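Local atomic coordinates of beta-fructofuranosidase, insoluble isoenzyme CWINV1 (Arabidopsis thaliana, PDB entry 2OXB), a protein that hydrolyses sucrose and 1-kestose, and less readily neokestose and levan, by cleaving their terminal beta-D-fructofuranoside residues, as a secreted cell-wall invertase. Residues F33-P38 with G44-A49; G96-P99 with Q103-N106; P71-G76 with W121-L126; G22-I25 with Y30-F33. The protein carries 1 engineered substitution. One frame throughout, in Å; residues are numbered along the deposited sequence.

Overall arrangement
All four contacts lie in the N-terminal catalytic domain, which in family 32 is a five-bladed beta-propeller, and they fall on two neighbouring blades. Contact 4 comes first along the chain and pairs strand 15-26 with strand 29-36. Contact 1 continues from it, pairing strand 29-36 with strand 47-53; the two share Phe33, and their centres are about 15 Å apart. The next blade holds contact 2, a hairpin of strands 93-97 and 103-110, nested within the loop closed by contact 3; their centres are about 8 Å apart. Phe33 against Trp121 joins the two blades. Contact 1 touches the bound fructose, and Gln103 of contact 2 lies about 3 Å from the side chains of substrate-binding Trp78 and Arg144.

Contact 1. Residues F33-P38 with G44-A49; sequences FYQWNP and GNIVWA. With FRU (beta-D-fructofuranose), chain B.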
loop_
_atom_site.group_PDB
_atom_site.type_symbol
_atom_site.label_atom_id
_atom_site.label_comp_id
_atom_site.label_asym_id
_atom_site.label_seq_id
_atom_site.Cartn_x
_atom_site.Cartn_y
_atom_site.Cartn_z
ATOM N N PHE A 33 -8.978 3.409 -11.770
ATOM C CA PHE A 33 -9.753 4.622 -11.669
ATOM C C PHE A 33 -9.142 5.221 -10.415
ATOM O O PHE A 33 -8.116 4.727 -9.946
ATOM C CB PHE A 33 -11.240 4.297 -11.479
ATOM C CG PHE A 33 -11.827 3.431 -12.570
ATOM C CD1 PHE A 33 -12.208 3.971 -13.786
ATOM C CD2 PHE A 33 -12.005 2.065 -12.372
ATOM C CE1 PHE A 33 -12.759 3.163 -14.783
ATOM C CE2 PHE A 33 -12.554 1.256 -13.371
ATOM C CZ PHE A 33 -12.929 1.810 -14.570
ATOM N N TYR A 34 -9.742 6.281 -9.887
ATOM C CA TYR A 34 -9.236 6.914 -8.679
ATOM C C TYR A 34 -9.869 8.261 -8.407
ATOM O O TYR A 34 -10.486 8.872 -9.281
ATOM C CB TYR A 34 -7.712 7.080 -8.728
ATOM C CG TYR A 34 -7.198 7.844 -9.920
ATOM C CD1 TYR A 34 -7.040 7.232 -11.163
ATOM C CD2 TYR A 34 -6.845 9.177 -9.802
ATOM C CE1 TYR A 34 -6.533 7.939 -12.253
ATOM C CE2 TYR A 34 -6.341 9.889 -10.881
ATOM C CZ TYR A 34 -6.187 9.272 -12.095
ATOM O OH TYR A 34 -5.692 10.021 -13.133
ATOM N N GLN A 35 -9.711 8.702 -7.167
ATOM C CA GLN A 35 -10.236 9.973 -6.725
ATOM C C GLN A 35 -9.307 11.064 -7.282
ATOM O O GLN A 35 -8.117 11.108 -6.945
ATOM C CB GLN A 35 -10.267 9.990 -5.193
ATOM C CG GLN A 35 -11.042 8.836 -4.564
ATOM C CD GLN A 35 -12.518 9.130 -4.378
ATOM O OE1 GLN A 35 -12.907 9.856 -3.471
ATOM N NE2 GLN A 35 -13.348 8.569 -5.241
ATOM N N TRP A 36 -9.851 11.937 -8.133
ATOM C CA TRP A 36 -9.065 13.012 -8.759
ATOM C C TRP A 36 -9.802 14.360 -8.846
ATOM O O TRP A 36 -10.999 14.419 -9.128
ATOM C CB TRP A 36 -8.617 12.549 -10.164
ATOM C CG TRP A 36 -7.966 13.592 -11.037
ATOM C CD1 TRP A 36 -6.719 14.137 -10.890
ATOM C CD2 TRP A 36 -8.551 14.236 -12.175
ATOM N NE1 TRP A 36 -6.497 15.086 -11.866
ATOM C CE2 TRP A 36 -7.605 15.166 -12.667
ATOM C CE3 TRP A 36 -9.788 14.119 -12.828
ATOM C CZ2 TRP A 36 -7.856 15.972 -13.778
ATOM C CZ3 TRP A 36 -10.040 14.923 -13.936
ATOM C CH2 TRP A 36 -9.076 15.838 -14.399
ATOM N N ASN A 37 -9.076 15.442 -8.580
ATOM C CA ASN A 37 -9.655 16.776 -8.657
ATOM C C ASN A 37 -9.215 17.473 -9.926
ATOM O O ASN A 37 -8.050 17.860 -10.081
ATOM C CB ASN A 37 -9.251 17.640 -7.469
ATOM C CG ASN A 37 -9.624 19.098 -7.677
ATOM O OD1 ASN A 37 -10.510 19.411 -8.475
ATOM N ND2 ASN A 37 -8.958 19.995 -6.958
ATOM N N PRO A 38 -10.157 17.658 -10.849
ATOM C CA PRO A 38 -9.933 18.308 -12.140
ATOM C C PRO A 38 -9.765 19.813 -12.049
ATOM O O PRO A 38 -9.584 20.484 -13.063
ATOM C CB PRO A 38 -11.181 17.935 -12.917
ATOM C CG PRO A 38 -12.226 17.956 -11.844
ATOM C CD PRO A 38 -11.557 17.222 -10.716
ATOM N N GLY A 44 -10.974 17.923 -3.840
ATOM C CA GLY A 44 -12.136 18.676 -4.255
ATOM C C GLY A 44 -12.659 18.189 -5.581
ATOM O O GLY A 44 -11.898 17.653 -6.384
ATOM N N ASN A 45 -13.957 18.372 -5.802
ATOM C CA ASN A 45 -14.617 17.945 -7.027
ATOM C C ASN A 45 -14.128 16.566 -7.426
ATOM O O ASN A 45 -13.941 16.281 -8.607
ATOM C CB ASN A 45 -14.325 18.936 -8.136
ATOM C CG ASN A 45 -14.421 20.356 -7.662
ATOM O OD1 ASN A 45 -15.507 20.853 -7.339
ATOM N ND2 ASN A 45 -13.275 21.023 -7.595
ATOM N N ILE A 46 -13.927 15.706 -6.435
ATOM C CA ILE A 46 -13.452 14.359 -6.693
ATOM C C ILE A 46 -14.294 13.613 -7.723
ATOM O O ILE A 46 -15.528 13.596 -7.653
ATOM C CB ILE A 46 -13.383 13.537 -5.383
ATOM C CG1 ILE A 46 -12.244 14.060 -4.511
ATOM C CG2 ILE A 46 -13.156 12.069 -5.693
ATOM C CD1 ILE A 46 -10.883 14.012 -5.204
ATOM N N VAL A 47 -13.597 13.005 -8.683
ATOM C CA VAL A 47 -14.205 12.234 -9.766
ATOM C C VAL A 47 -13.393 10.957 -9.975
ATOM O O VAL A 47 -12.277 10.832 -9.468
ATOM C CB VAL A 47 -14.181 13.017 -11.103
ATOM C CG1 VAL A 47 -14.968 12.261 -12.168
ATOM C CG2 VAL A 47 -14.738 14.420 -10.906
ATOM N N TRP A 48 -13.947 10.019 -10.734
ATOM C CA TRP A 48 -13.252 8.774 -11.030
ATOM C C TRP A 48 -12.449 8.875 -12.326
ATOM O O TRP A 48 -12.910 8.437 -13.378
ATOM C CB TRP A 48 -14.255 7.615 -11.116
ATOM C CG TRP A 48 -14.677 7.078 -9.763
ATOM C CD1 TRP A 48 -15.076 7.809 -8.673
ATOM C CD2 TRP A 48 -14.722 5.704 -9.356
ATOM N NE1 TRP A 48 -15.362 6.974 -7.613
ATOM C CE2 TRP A 48 -15.155 5.678 -8.005
ATOM C CE3 TRP A 48 -14.441 4.491 -9.997
ATOM C CZ2 TRP A 48 -15.312 4.482 -7.289
ATOM C CZ3 TRP A 48 -14.599 3.302 -9.280
ATOM C CH2 TRP A 48 -15.029 3.309 -7.946
ATOM N N ALA A 49 -11.256 9.469 -12.244
ATOM C CA ALA A 49 -10.386 9.595 -13.406
ATOM C C ALA A 49 -10.033 8.182 -13.829
ATOM O O ALA A 49 -9.975 7.274 -12.992
ATOM C CB ALA A 49 -9.137 10.359 -13.059
HETATM C C1 FRU B . -9.835 7.981 2.171
HETATM C C2 FRU B . -11.178 8.707 2.019
HETATM C C3 FRU B . -12.329 7.708 1.789
HETATM C C4 FRU B . -13.286 8.465 0.914
HETATM C C5 FRU B . -12.331 9.353 0.117
HETATM C C6 FRU B . -12.826 10.773 -0.075
HETATM O O1 FRU B . -9.803 7.186 3.342
HETATM O O2 FRU B . -11.583 9.658 3.071
HETATM O O3 FRU B . -12.972 7.293 2.991
HETATM O O4 FRU B . -14.030 7.594 0.056
HETATM O O5 FRU B . -11.103 9.434 0.826
HETATM O O6 FRU B . -13.913 10.743 -0.982
#
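Trp36 and Val47 are an antiparallel hydrogen-bonded pair, the N of each 3.0 Å from the O of the other, where strands 33-36 and 47-49 run at 132° to one another. Gln35 and Trp48 form the adjoining non-hydrogen-bonded pair, and a weaker bond follows from Ala49 N to Tyr34 O. On the side of Tyr34 and Trp36, the Ala49 methyl sits over one face of the Tyr34 ring, CB 3.7 Å from its centroid and displaced toward the rim at CZ. That CH-pi contact depends on Tyr34 CG lying between its own backbone N and carbonyl carbon (chi1 56°). Trp36 CB meets the same methyl at 3.7 Å. With an alanine in place of Tyr34, the Ala49 methyl would probably lose the ring it rests on and a gap would open beside Met17. Beside Gln35, the Trp48 indole packs its CE3 on Phe33 CB at 3.5 Å, the two ring planes oblique at 42°. Trp48 NE1 donates to Trp78 O. The Gln35 chain bends at chi2 and crosses Ile46 at about a right angle, with CB 3.6 Å from Ile46 CG2; its amide stands nearly perpendicular to the Trp48 ring. Gln35 NE2 is committed to Asn21 OD1 and Cys77 O, which fixes the rotation of the amide. Its OE1 is thereby presented to the bound fructose, accepting from O6 at 2.8 Å, so the neighbours of this substrate-binding glutamine set it as an acceptor for the sugar's primary hydroxyl.

Contact 2. Residues G96-P99 with Q103-N106; sequences GIDP and QVQN
The Asp98 carboxylate meets Val104 through OD2, which lies 3.2 Å from CG1, with that methyl standing out of the carboxylate plane. The Asn106 amide, by contrast, turns its nitrogen end to Gly96: the glycine CA, 3.5 Å from ND2, lies close to the amide plane, while Gly96 N stands above it. Gly96 N and Asn106 ND2 are both donors and do not bond each other; ND2 donates to Phe72 O instead. A side chain on Gly96 would point into this amide, so the lack of one lets the asparagine lie close against the strand. The third flat group, the Gln103 amide, has its polar partner outside the two segments: OE1 accepts from Phe143 N. Nearer the backbone, Gln103 CG runs alongside Ile97 CD1 at 4.1 Å, the two side chains pointing the same way.

Gly96 and Val104 are an antiparallel hydrogen-bonded pair. Val104 N approaches Gly96 O at 3.1 Å, nearly along the C=O axis, and Gly96 N returns a bond of 2.9 Å to Val104 O. Asp98 gains its polar partners from the turn: OD2 from Gln102 NE2 and OD1 from Lys100 N. This beta hairpin forms the middle of a four-stranded antiparallel blade. Strand 77-81 flanks 93-97, strand 121-123 flanks 103-110, and Ile97 and Gln103 both touch Trp78, a substrate-binding residue on the first of these.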
loop_
_atom_site.group_PDB
_atom_site.type_symbol
_atom_site.label_atom_id
_atom_site.label_comp_id
_atom_site.label_asym_id
_atom_site.label_seq_id
_atom_site.Cartn_x
_atom_site.Cartn_y
_atom_site.Cartn_z
ATOM N N GLY A 96 -21.818 7.479 -3.468
ATOM C CA GLY A 96 -22.116 8.814 -3.953
ATOM C C GLY A 96 -22.745 9.636 -2.834
ATOM O O GLY A 96 -23.207 9.089 -1.834
ATOM N N ILE A 97 -22.766 10.953 -2.985
ATOM C CA ILE A 97 -23.364 11.802 -1.965
ATOM C C ILE A 97 -24.597 12.441 -2.594
ATOM O O ILE A 97 -24.473 13.219 -3.541
ATOM C CB ILE A 97 -22.386 12.918 -1.513
ATOM C CG1 ILE A 97 -20.948 12.391 -1.488
ATOM C CG2 ILE A 97 -22.787 13.434 -0.131
ATOM C CD1 ILE A 97 -20.742 11.184 -0.569
ATOM N N ASP A 98 -25.780 12.105 -2.080
ATOM C CA ASP A 98 -27.029 12.649 -2.617
ATOM C C ASP A 98 -27.274 14.114 -2.215
ATOM O O ASP A 98 -26.530 14.676 -1.398
ATOM C CB ASP A 98 -28.218 11.777 -2.196
ATOM C CG ASP A 98 -28.327 11.603 -0.693
ATOM O OD1 ASP A 98 -28.036 12.557 0.057
ATOM O OD2 ASP A 98 -28.724 10.498 -0.275
ATOM N N PRO A 99 -28.328 14.746 -2.775
ATOM C CA PRO A 99 -28.644 16.145 -2.473
ATOM C C PRO A 99 -28.717 16.573 -1.023
ATOM O O PRO A 99 -28.700 17.764 -0.727
ATOM C CB PRO A 99 -29.948 16.381 -3.231
ATOM C CG PRO A 99 -30.528 15.026 -3.379
ATOM C CD PRO A 99 -29.336 14.179 -3.688
ATOM N N GLN A 103 -23.991 9.650 2.717
ATOM C CA GLN A 103 -23.347 8.545 2.021
ATOM C C GLN A 103 -24.190 7.359 1.603
ATOM O O GLN A 103 -24.459 6.449 2.398
ATOM C CB GLN A 103 -22.172 8.048 2.840
ATOM C CG GLN A 103 -21.045 9.021 2.847
ATOM C CD GLN A 103 -20.216 8.874 4.068
ATOM O OE1 GLN A 103 -19.985 7.756 4.532
ATOM N NE2 GLN A 103 -19.742 9.994 4.608
ATOM N N VAL A 104 -24.574 7.372 0.330
ATOM C CA VAL A 104 -25.367 6.301 -0.249
ATOM C C VAL A 104 -24.479 5.448 -1.151
ATOM O O VAL A 104 -23.411 5.879 -1.577
ATOM C CB VAL A 104 -26.541 6.859 -1.085
ATOM C CG1 VAL A 104 -27.557 7.510 -0.179
ATOM C CG2 VAL A 104 -26.025 7.868 -2.094
ATOM N N GLN A 105 -24.935 4.232 -1.423
ATOM C CA GLN A 105 -24.212 3.299 -2.269
ATOM C C GLN A 105 -24.915 3.131 -3.587
ATOM O O GLN A 105 -26.102 2.817 -3.626
ATOM C CB GLN A 105 -24.100 1.941 -1.592
ATOM C CG GLN A 105 -23.393 2.028 -0.284
ATOM C CD GLN A 105 -22.048 2.705 -0.425
ATOM O OE1 GLN A 105 -21.529 3.271 0.534
ATOM N NE2 GLN A 105 -21.468 2.644 -1.626
ATOM N N ASN A 106 -24.149 3.318 -4.659
ATOM C CA ASN A 106 -24.647 3.226 -6.018
ATOM C C ASN A 106 -23.873 2.224 -6.834
ATOM O O ASN A 106 -22.718 1.936 -6.525
ATOM C CB ASN A 106 -24.536 4.591 -6.674
ATOM C CG ASN A 106 -25.172 5.660 -5.839
ATOM O OD1 ASN A 106 -26.360 5.585 -5.535
ATOM N ND2 ASN A 106 -24.388 6.655 -5.441
#

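Contact 3. Residues P71-G76 with W121-L126; sequences PFDING and WKKSPL
A salt bridge across the end of a propeller blade ties the loop before strand 77-81 to strand 121-123, with Lys123 NZ 3.0 Å from Asp73 OD1. The acid and the lysine reach for each other from opposing sides, and the hydrogen bond within the pair is weak. Lys123 reaches the acid by a bend at chi3 (-83°). Its ammonium group is bonded more firmly to Phe67 O and also makes a cation-pi contact with the Phe67 ring, while Asp73 OD1 has a weak bond with Tyr94 OH. The positive charge is thus shared among a carboxylate, a carbonyl and an aromatic ring, which probably steadies the lysine more than the weak bridge alone could.

Strands 77-81 and 121-123 are the two outermost members of the four-stranded antiparallel blade, so this contact reaches from the approach to one border strand across to the other, and Phe72 and Lys123 both touch Tyr94 of inner strand 93-97. Phe72 supplies the apolar part. It projects from its backbone toward 121-126 and brings the edge of its ring to Lys123 CB, 4.0 Å from CZ; Ser124 O lies 3.5 Å from CE2, oblique to the ring. Pro128 and Asn127 pack on the same phenylalanine.

Each segment carries a turn next to the contact. Asp73 to Gly76 is a type I beta turn, closed by Gly76 N bonding Asp73 O at 3.0 Å. Beyond Lys123 the chain makes an ST turn, in which Ser124 OG accepts from Leu126 N at 2.9 Å.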
loop_
_atom_site.group_PDB
_atom_site.type_symbol
_atom_site.label_atom_id
_atom_site.label_comp_id
_atom_site.label_asym_id
_atom_site.label_seq_id
_atom_site.Cartn_x
_atom_site.Cartn_y
_atom_site.Cartn_z
ATOM N N PRO A 71 -28.922 12.543 -8.996
ATOM C CA PRO A 71 -29.220 12.755 -7.579
ATOM C C PRO A 71 -28.265 11.998 -6.648
ATOM O O PRO A 71 -27.466 12.604 -5.934
ATOM C CB PRO A 71 -30.653 12.243 -7.458
ATOM C CG PRO A 71 -31.229 12.531 -8.805
ATOM C CD PRO A 71 -30.127 12.099 -9.724
ATOM N N PHE A 72 -28.367 10.669 -6.698
ATOM C CA PHE A 72 -27.593 9.740 -5.878
ATOM C C PHE A 72 -26.088 9.968 -5.702
ATOM O O PHE A 72 -25.420 9.202 -5.008
ATOM C CB PHE A 72 -27.856 8.301 -6.359
ATOM C CG PHE A 72 -27.561 8.063 -7.824
ATOM C CD1 PHE A 72 -26.245 7.918 -8.280
ATOM C CD2 PHE A 72 -28.601 7.942 -8.740
ATOM C CE1 PHE A 72 -25.967 7.649 -9.633
ATOM C CE2 PHE A 72 -28.340 7.677 -10.090
ATOM C CZ PHE A 72 -27.021 7.528 -10.538
ATOM N N ASP A 73 -25.556 11.025 -6.305
ATOM C CA ASP A 73 -24.128 11.330 -6.185
ATOM C C ASP A 73 -23.862 12.758 -6.625
ATOM O O ASP A 73 -22.733 13.105 -6.960
ATOM C CB ASP A 73 -23.299 10.400 -7.071
ATOM C CG ASP A 73 -23.404 10.761 -8.532
ATOM O OD1 ASP A 73 -22.420 10.515 -9.265
ATOM O OD2 ASP A 73 -24.477 11.280 -8.940
ATOM N N ILE A 74 -24.910 13.569 -6.627
ATOM C CA ILE A 74 -24.833 14.953 -7.060
ATOM C C ILE A 74 -23.795 15.727 -6.245
ATOM O O ILE A 74 -23.318 16.778 -6.666
ATOM C CB ILE A 74 -26.267 15.603 -6.966
ATOM C CG1 ILE A 74 -26.533 16.512 -8.170
ATOM C CG2 ILE A 74 -26.437 16.358 -5.644
ATOM C CD1 ILE A 74 -25.763 17.792 -8.162
ATOM N N ASN A 75 -23.412 15.196 -5.090
ATOM C CA ASN A 75 -22.444 15.902 -4.259
ATOM C C ASN A 75 -21.047 15.290 -4.163
ATOM O O ASN A 75 -20.178 15.789 -3.432
ATOM C CB ASN A 75 -23.041 16.120 -2.873
ATOM C CG ASN A 75 -23.964 17.314 -2.839
ATOM O OD1 ASN A 75 -23.503 18.450 -2.860
ATOM N ND2 ASN A 75 -25.271 17.071 -2.814
ATOM N N GLY A 76 -20.816 14.226 -4.923
ATOM C CA GLY A 76 -19.507 13.600 -4.903
ATOM C C GLY A 76 -19.480 12.160 -5.362
ATOM O O GLY A 76 -20.459 11.427 -5.241
ATOM N N TRP A 121 -19.211 4.719 -18.542
ATOM C CA TRP A 121 -19.956 3.945 -17.558
ATOM C C TRP A 121 -21.399 4.380 -17.384
ATOM O O TRP A 121 -21.701 5.566 -17.225
ATOM C CB TRP A 121 -19.253 3.953 -16.197
ATOM C CG TRP A 121 -18.029 3.093 -16.180
ATOM C CD1 TRP A 121 -16.832 3.359 -16.781
ATOM C CD2 TRP A 121 -17.892 1.800 -15.566
ATOM N NE1 TRP A 121 -15.956 2.313 -16.582
ATOM C CE2 TRP A 121 -16.578 1.343 -15.840
ATOM C CE3 TRP A 121 -18.750 0.983 -14.814
ATOM C CZ2 TRP A 121 -16.101 0.104 -15.386
ATOM C CZ3 TRP A 121 -18.276 -0.252 -14.363
ATOM C CH2 TRP A 121 -16.961 -0.677 -14.652
ATOM N N LYS A 122 -22.283 3.388 -17.430
ATOM C CA LYS A 122 -23.714 3.588 -17.283
ATOM C C LYS A 122 -24.044 3.416 -15.807
ATOM O O LYS A 122 -23.594 2.470 -15.170
ATOM C CB LYS A 122 -24.461 2.553 -18.130
ATOM C CG LYS A 122 -25.912 2.887 -18.452
ATOM C CD LYS A 122 -26.460 1.934 -19.518
ATOM C CE LYS A 122 -27.961 2.110 -19.739
ATOM N NZ LYS A 122 -28.360 3.508 -20.080
ATOM N N LYS A 123 -24.825 4.346 -15.271
ATOM C CA LYS A 123 -25.211 4.329 -13.868
ATOM C C LYS A 123 -26.717 4.122 -13.700
ATOM O O LYS A 123 -27.504 4.993 -14.042
ATOM C CB LYS A 123 -24.760 5.641 -13.220
ATOM C CG LYS A 123 -23.284 5.936 -13.503
ATOM C CD LYS A 123 -22.683 6.970 -12.570
ATOM C CE LYS A 123 -22.965 8.384 -13.014
ATOM N NZ LYS A 123 -22.378 9.355 -12.059
ATOM N N SER A 124 -27.108 2.963 -13.168
ATOM C CA SER A 124 -28.519 2.616 -12.956
ATOM C C SER A 124 -29.333 3.723 -12.309
ATOM O O SER A 124 -28.802 4.539 -11.560
ATOM C CB SER A 124 -28.633 1.359 -12.095
ATOM O OG SER A 124 -29.950 1.198 -11.606
ATOM N N PRO A 125 -30.646 3.759 -12.595
ATOM C CA PRO A 125 -31.593 4.751 -12.064
ATOM C C PRO A 125 -32.143 4.281 -10.718
ATOM O O PRO A 125 -32.691 5.058 -9.934
ATOM C CB PRO A 125 -32.678 4.786 -13.129
ATOM C CG PRO A 125 -32.777 3.338 -13.497
ATOM C CD PRO A 125 -31.311 2.898 -13.591
ATOM N N LEU A 126 -31.994 2.989 -10.467
ATOM C CA LEU A 126 -32.457 2.417 -9.230
ATOM C C LEU A 126 -31.526 2.824 -8.102
ATOM O O LEU A 126 -31.816 2.557 -6.943
ATOM C CB LEU A 126 -32.507 0.894 -9.346
ATOM C CG LEU A 126 -33.326 0.308 -10.501
ATOM C CD1 LEU A 126 -33.328 -1.213 -10.372
ATOM C CD2 LEU A 126 -34.758 0.846 -10.481
#

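Contact 4. Residues G22-I25 with Y30-F33; sequences GPMI and YHLF
Met24 lays its sulfur against His31, SD 3.4 Å from CB and oblique to the imidazole ring. The chain bends at chi2 (-63°) and again at chi3, which carries CE on to the edge of the Phe33 ring, in its plane and 3.8 Å from CE2. Gly22 O comes to the same ring's edge, 3.4 Å from CD2; a side chain at Gly22 would be pressed against that carbon. With its sulfur and methyl, Met24 therefore bridges two aromatic residues of the partner strand. Ile25 packs against Tyr30 instead, CB 3.6 Å from CD1 and CG1 3.6 Å from CE1, while the Tyr30 hydroxyl bonds Asp282 OD2. A phenylalanine in place of Tyr30 keeps the ring beside Ile25, but is likely to leave the Asp282 carboxylate without this hydroxyl partner. His31 N gives a 2.8 Å hydrogen bond to Met24 O, and Ile25 with Tyr30 forms the adjoining non-hydrogen-bonded pair. Pro23 and Tyr30 both touch Phe280 of the blade containing strands 278-282 and 287-291. The contact is the turn end of the beta hairpin 15-26/29-36, within a blade of the family 32 beta-propeller.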
loop_
_atom_site.group_PDB
_atom_site.type_symbol
_atom_site.label_atom_id
_atom_site.label_comp_id
_atom_site.label_asym_id
_atom_site.label_seq_id
_atom_site.Cartn_x
_atom_site.Cartn_y
_atom_site.Cartn_z
ATOM N N GLY A 22 -11.767 0.813 -8.121
ATOM C CA GLY A 22 -12.060 -0.257 -9.071
ATOM C C GLY A 22 -10.951 -0.883 -9.902
ATOM O O GLY A 22 -11.030 -0.891 -11.132
ATOM N N PRO A 23 -9.914 -1.436 -9.266
ATOM C CA PRO A 23 -8.820 -2.052 -10.007
ATOM C C PRO A 23 -9.190 -3.460 -10.477
ATOM O O PRO A 23 -9.621 -4.299 -9.680
ATOM C CB PRO A 23 -7.703 -2.062 -8.983
ATOM C CG PRO A 23 -8.435 -2.392 -7.728
ATOM C CD PRO A 23 -9.662 -1.496 -7.815
ATOM N N MET A 24 -9.057 -3.716 -11.773
ATOM C CA MET A 24 -9.347 -5.049 -12.282
ATOM C C MET A 24 -8.764 -5.263 -13.665
ATOM O O MET A 24 -8.025 -4.432 -14.196
ATOM C CB MET A 24 -10.854 -5.321 -12.319
ATOM C CG MET A 24 -11.573 -4.711 -13.502
ATOM S SD MET A 24 -11.444 -2.956 -13.414
ATOM C CE MET A 24 -13.125 -2.477 -13.814
ATOM N N ILE A 25 -9.119 -6.400 -14.238
ATOM C CA ILE A 25 -8.660 -6.791 -15.551
ATOM C C ILE A 25 -9.886 -7.277 -16.314
ATOM O O ILE A 25 -10.754 -7.960 -15.757
ATOM C CB ILE A 25 -7.577 -7.914 -15.426
ATOM C CG1 ILE A 25 -6.978 -8.252 -16.793
ATOM C CG2 ILE A 25 -8.188 -9.167 -14.791
ATOM C CD1 ILE A 25 -7.798 -9.244 -17.596
ATOM N N TYR A 30 -5.946 -4.160 -18.067
ATOM C CA TYR A 30 -6.119 -3.736 -16.692
ATOM C C TYR A 30 -6.790 -2.371 -16.674
ATOM O O TYR A 30 -6.804 -1.642 -17.675
ATOM C CB TYR A 30 -4.760 -3.672 -15.979
ATOM C CG TYR A 30 -4.037 -5.005 -15.934
ATOM C CD1 TYR A 30 -4.501 -6.042 -15.117
ATOM C CD2 TYR A 30 -2.936 -5.255 -16.756
ATOM C CE1 TYR A 30 -3.896 -7.294 -15.125
ATOM C CE2 TYR A 30 -2.322 -6.503 -16.779
ATOM C CZ TYR A 30 -2.807 -7.525 -15.964
ATOM O OH TYR A 30 -2.240 -8.787 -16.006
ATOM N N HIS A 31 -7.355 -2.031 -15.525
ATOM C CA HIS A 31 -8.031 -0.755 -15.366
ATOM C C HIS A 31 -7.685 -0.148 -14.005
ATOM O O HIS A 31 -7.431 -0.863 -13.036
ATOM C CB HIS A 31 -9.550 -0.953 -15.485
ATOM C CG HIS A 31 -10.024 -1.269 -16.874
ATOM N ND1 HIS A 31 -9.954 -0.361 -17.911
ATOM C CD2 HIS A 31 -10.623 -2.373 -17.385
ATOM C CE1 HIS A 31 -10.492 -0.888 -18.997
ATOM N NE2 HIS A 31 -10.907 -2.108 -18.705
ATOM N N LEU A 32 -7.642 1.176 -13.961
ATOM C CA LEU A 32 -7.383 1.916 -12.736
ATOM C C LEU A 32 -8.178 3.199 -12.800
ATOM O O LEU A 32 -8.092 3.969 -13.767
ATOM C CB LEU A 32 -5.906 2.296 -12.553
ATOM C CG LEU A 32 -5.662 3.283 -11.378
ATOM C CD1 LEU A 32 -5.787 2.568 -10.057
ATOM C CD2 LEU A 32 -4.275 3.901 -11.460
ATOM N N PHE A 33 -8.978 3.409 -11.770
ATOM C CA PHE A 33 -9.753 4.622 -11.669
ATOM C C PHE A 33 -9.142 5.221 -10.415
ATOM O O PHE A 33 -8.116 4.727 -9.946
ATOM C CB PHE A 33 -11.240 4.297 -11.479
ATOM C CG PHE A 33 -11.827 3.431 -12.570
ATOM C CD1 PHE A 33 -12.208 3.971 -13.786
ATOM C CD2 PHE A 33 -12.005 2.065 -12.372
ATOM C CE1 PHE A 33 -12.759 3.163 -14.783
ATOM C CE2 PHE A 33 -12.554 1.256 -13.371
ATOM C CZ PHE A 33 -12.929 1.810 -14.570
#